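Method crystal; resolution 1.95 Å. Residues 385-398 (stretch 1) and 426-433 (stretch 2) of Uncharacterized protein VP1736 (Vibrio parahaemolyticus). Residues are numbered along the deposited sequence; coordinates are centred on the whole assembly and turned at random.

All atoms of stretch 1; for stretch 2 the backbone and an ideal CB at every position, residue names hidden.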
# COMPACT_ATOMS: atom_id res chain seq x y z
N ASN A 385 -0.56 -8.92 -17.05
CA ASN A 385 0.86 -8.63 -17.22
C ASN A 385 1.57 -8.31 -15.90
O ASN A 385 1.04 -7.60 -15.07
CB ASN A 385 1.05 -7.49 -18.20
CG ASN A 385 0.50 -7.82 -19.58
OD1 ASN A 385 0.26 -8.98 -19.91
ND2 ASN A 385 0.29 -6.79 -20.38
N PHE A 386 2.77 -8.87 -15.73
CA PHE A 386 3.59 -8.63 -14.55
C PHE A 386 4.87 -7.93 -14.95
O PHE A 386 5.57 -8.36 -15.89
CB PHE A 386 3.93 -9.94 -13.83
CG PHE A 386 4.85 -9.76 -12.63
CD1 PHE A 386 6.25 -9.85 -12.78
CD2 PHE A 386 4.33 -9.55 -11.35
CE1 PHE A 386 7.10 -9.71 -11.65
CE2 PHE A 386 5.17 -9.41 -10.24
CZ PHE A 386 6.55 -9.48 -10.39
N GLY A 387 5.18 -6.85 -14.24
CA GLY A 387 6.39 -6.08 -14.48
C GLY A 387 7.32 -6.02 -13.29
O GLY A 387 6.87 -5.93 -12.14
N TYR A 388 8.61 -6.10 -13.57
CA TYR A 388 9.65 -6.00 -12.55
C TYR A 388 10.61 -4.87 -12.94
O TYR A 388 11.39 -4.98 -13.90
CB TYR A 388 10.39 -7.34 -12.39
CG TYR A 388 11.11 -7.51 -11.05
CD1 TYR A 388 10.46 -8.05 -9.94
CD2 TYR A 388 12.46 -7.16 -10.92
CE1 TYR A 388 11.13 -8.22 -8.71
CE2 TYR A 388 13.13 -7.32 -9.72
CZ TYR A 388 12.47 -7.84 -8.62
OH TYR A 388 13.15 -7.99 -7.45
N LEU A 389 10.49 -3.78 -12.21
CA LEU A 389 11.29 -2.58 -12.42
C LEU A 389 12.47 -2.54 -11.44
O LEU A 389 12.29 -2.70 -10.22
CB LEU A 389 10.42 -1.32 -12.25
CG LEU A 389 11.10 0.05 -12.44
CD1 LEU A 389 11.44 0.35 -13.92
CD2 LEU A 389 10.27 1.19 -11.84
N THR A 390 13.67 -2.36 -11.99
CA THR A 390 14.87 -2.08 -11.20
C THR A 390 15.57 -0.85 -11.78
O THR A 390 15.13 -0.31 -12.79
CB THR A 390 15.86 -3.28 -11.20
OG1 THR A 390 16.61 -3.27 -12.41
CG2 THR A 390 15.13 -4.62 -11.07
N ARG A 391 16.66 -0.41 -11.16
CA ARG A 391 17.35 0.79 -11.63
C ARG A 391 17.99 0.61 -13.00
O ARG A 391 18.29 1.58 -13.69
CB ARG A 391 18.39 1.23 -10.60
CG ARG A 391 17.83 2.01 -9.43
CD ARG A 391 17.34 3.38 -9.86
NE ARG A 391 16.73 4.10 -8.74
CZ ARG A 391 16.21 5.33 -8.82
NH1 ARG A 391 15.69 5.89 -7.75
NH2 ARG A 391 16.21 5.99 -9.98
N ASP A 392 18.15 -0.65 -13.41
CA ASP A 392 18.93 -1.01 -14.59
C ASP A 392 18.11 -1.56 -15.74
O ASP A 392 18.53 -1.50 -16.90
CB ASP A 392 20.03 -1.99 -14.19
CG ASP A 392 20.97 -1.41 -13.17
OD1 ASP A 392 21.81 -0.56 -13.55
OD2 ASP A 392 20.86 -1.77 -11.99
N ASN A 393 16.94 -2.10 -15.41
CA ASN A 393 16.13 -2.83 -16.37
C ASN A 393 14.66 -2.86 -15.96
O ASN A 393 14.31 -2.60 -14.80
CB ASN A 393 16.67 -4.26 -16.51
CG ASN A 393 17.07 -4.86 -15.16
OD1 ASN A 393 16.24 -4.99 -14.27
ND2 ASN A 393 18.34 -5.21 -15.01
N LEU A 394 13.82 -3.16 -16.93
CA LEU A 394 12.42 -3.46 -16.69
C LEU A 394 12.04 -4.69 -17.49
O LEU A 394 12.21 -4.72 -18.72
CB LEU A 394 11.53 -2.27 -17.08
CG LEU A 394 10.03 -2.51 -17.27
CD1 LEU A 394 9.30 -2.74 -15.95
CD2 LEU A 394 9.43 -1.32 -18.02
N VAL A 395 11.52 -5.69 -16.78
CA VAL A 395 11.06 -6.92 -17.40
C VAL A 395 9.57 -7.07 -17.24
O VAL A 395 9.03 -6.98 -16.13
CB VAL A 395 11.75 -8.17 -16.81
CG1 VAL A 395 11.12 -9.45 -17.39
CG2 VAL A 395 13.25 -8.14 -17.06
N VAL A 396 8.90 -7.29 -18.36
CA VAL A 396 7.47 -7.52 -18.39
C VAL A 396 7.14 -8.92 -18.94
O VAL A 396 7.58 -9.29 -20.02
CB VAL A 396 6.74 -6.44 -19.20
CG1 VAL A 396 5.26 -6.77 -19.33
CG2 VAL A 396 6.93 -5.07 -18.53
N LEU A 397 6.35 -9.66 -18.17
CA LEU A 397 5.90 -11.00 -18.54
C LEU A 397 4.41 -10.95 -18.88
O LEU A 397 3.60 -10.43 -18.11
CB LEU A 397 6.10 -11.97 -17.36
CG LEU A 397 7.47 -11.99 -16.69
CD1 LEU A 397 7.46 -13.00 -15.56
CD2 LEU A 397 8.59 -12.31 -17.70
N SER A 398 4.06 -11.49 -20.04
CA SER A 398 2.67 -11.53 -20.48
C SER A 398 2.24 -12.97 -20.82
O SER A 398 3.10 -13.86 -20.97
CB SER A 398 2.47 -10.58 -21.67
OG SER A 398 3.62 -10.54 -22.49
N UNK A 426 14.97 -14.38 -14.87
CA UNK A 426 14.63 -15.42 -13.89
C UNK A 426 14.19 -14.84 -12.55
O UNK A 426 13.35 -15.43 -11.87
CB UNK A 426 15.83 -16.35 -13.67
N UNK A 427 14.78 -13.72 -12.16
CA UNK A 427 14.41 -13.03 -10.93
C UNK A 427 12.99 -12.45 -11.04
O UNK A 427 12.20 -12.51 -10.10
CB UNK A 427 15.42 -11.92 -10.62
N UNK A 428 12.68 -11.90 -12.21
CA UNK A 428 11.36 -11.34 -12.51
C UNK A 428 10.30 -12.44 -12.54
O UNK A 428 9.26 -12.32 -11.89
CB UNK A 428 11.39 -10.60 -13.85
N UNK A 429 10.58 -13.50 -13.30
CA UNK A 429 9.69 -14.67 -13.41
C UNK A 429 9.43 -15.28 -12.03
O UNK A 429 8.27 -15.53 -11.65
CB UNK A 429 10.30 -15.72 -14.34
N UNK A 430 10.49 -15.50 -11.27
CA UNK A 430 10.38 -16.07 -9.92
C UNK A 430 9.44 -15.24 -9.03
O UNK A 430 8.58 -15.80 -8.33
CB UNK A 430 11.76 -16.16 -9.27
N UNK A 431 9.58 -13.92 -9.07
CA UNK A 431 8.71 -13.03 -8.31
C UNK A 431 7.27 -12.94 -8.86
O UNK A 431 6.32 -12.80 -8.09
CB UNK A 431 9.33 -11.63 -8.28
N UNK A 432 7.12 -13.04 -10.18
CA UNK A 432 5.81 -13.13 -10.84
C UNK A 432 4.99 -14.33 -10.36
O UNK A 432 3.77 -14.26 -10.28
CB UNK A 432 6.00 -13.21 -12.36
N UNK A 433 5.68 -15.43 -10.07
CA UNK A 433 5.03 -16.70 -9.73
C UNK A 433 4.71 -16.87 -8.25
O UNK A 433 3.89 -17.72 -7.89
CB UNK A 433 5.92 -17.86 -10.18

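Stretch 1 is a β-hairpin, its strands paired by backbone hydrogen bonds such as Tyr-388 N to Val-395 O (2.7 Å). Phe-386, Tyr-388, Val-395 and Leu-397 all point from one face of it toward a helix whose backbone angles are helical throughout. The axes of strand 394-398 and the helix come within 8.8 Å at an angle of 50°.

Position 426 has nothing of the hairpin within 5.5 Å of its ideal CB. Stretch 1 therefore sets little limit here, and polar or charged residues would do as well as others. The residue is Asp-426, whose carboxylate is hydrogen-bonded elsewhere in the structure.

At 427 the CA-to-CB bond points sideways, and the ideal CB lies 5.2 Å from Tyr-388 CE2. A short side chain would reach little, whereas a long one could run past the tyrosine ring toward Thr-390 and the side-chain oxygen of Asn-393. Lysine, glutamine, methionine or arginine are all reasonable. The residue is Arg-427. Its NE lies 3.6 Å from Tyr-388 CE2, and its NH2 is 3.6 Å from Thr-390 CG2 and 3.8 Å from Asn-393 OD1. Asn-393 OD1 sits at the edge of the guanidinium, near its plane, and accepts a hydrogen bond from Thr-390 OG1 at 2.6 Å.

At position 428 the CA-to-CB bond points sideways, yet the backbone runs close to the hairpin: the ideal CB is 3.7 Å from both Tyr-388 CB and Val-395 CG1. Its CA lies 5.6 Å from the CA of Tyr-388, so a small residue, alanine, glycine or perhaps serine, fits best. Ala-428 is found, its methyl packed against those two apolar atoms, while its carbonyl O approaches Phe-386 CE1 at 3.4 Å.

Position 429 points away overall, yet its ideal CB is 4.1 Å from Leu-397 CD1. The start of the side chain should tolerate an apolar neighbour, and the rest is free to leave; lysine, glutamate, glutamine or arginine would suit. Lys-429 offers its CA to Leu-397 CD1 at 3.5 Å and extends in an all-t chain to an amino group bonded elsewhere in the structure.

Position 430 points sideways with no hairpin atom near, leaving the choice open; it is Ala-430.

At 431 the CB points toward the hairpin, 3.9 Å from Tyr-388 CE1 and 4.1 Å from Phe-386 CZ. A medium-sized side chain, apolar or polar with its polar end turned aside, could lie along these rings. Asn-431 bends back so that ND2 donates to Arg-427 O (2.8 Å), one turn earlier, and lies 3.6 Å from Tyr-388 CE1.

Position 432 faces Phe-386 CD1 at 3.4 Å and Leu-397 CD1 at 3.5 Å from the ideal CB, so a small residue is again favoured. Ala-432 places its methyl over one face of the phenylalanine ring, with its CA 3.6 Å from the ring centroid in a CH-pi contact.

Position 433 points away and meets nothing here, so many residues are possible; the residue is Leu-433, whose side chain makes no contact with the hairpin.

Stretch 2 426-433: DRAKANAL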
# COMPACT_ATOMS: atom_id res chain seq x y z
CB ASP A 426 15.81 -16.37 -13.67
CG ASP A 426 15.97 -17.40 -14.79
OD1 ASP A 426 15.30 -17.28 -15.84
OD2 ASP A 426 16.77 -18.35 -14.62
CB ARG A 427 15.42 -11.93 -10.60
CG ARG A 427 15.03 -11.08 -9.40
CD ARG A 427 16.04 -9.98 -9.16
NE ARG A 427 16.20 -9.13 -10.33
CZ ARG A 427 17.18 -8.26 -10.49
NH1 ARG A 427 18.10 -8.11 -9.55
NH2 ARG A 427 17.25 -7.53 -11.60
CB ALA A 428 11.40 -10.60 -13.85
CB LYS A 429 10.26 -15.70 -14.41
CG LYS A 429 9.27 -16.78 -14.87
CD LYS A 429 9.87 -17.65 -15.99
CE LYS A 429 9.12 -18.98 -16.13
NZ LYS A 429 9.85 -19.99 -16.96
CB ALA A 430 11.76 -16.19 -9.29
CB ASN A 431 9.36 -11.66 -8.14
CG ASN A 431 10.44 -11.67 -7.06
OD1 ASN A 431 10.14 -11.74 -5.86
ND2 ASN A 431 11.69 -11.59 -7.48
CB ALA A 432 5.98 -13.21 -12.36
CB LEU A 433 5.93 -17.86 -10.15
CG LEU A 433 6.17 -18.09 -11.63
CD1 LEU A 433 7.26 -19.14 -11.81
CD2 LEU A 433 4.89 -18.51 -12.33
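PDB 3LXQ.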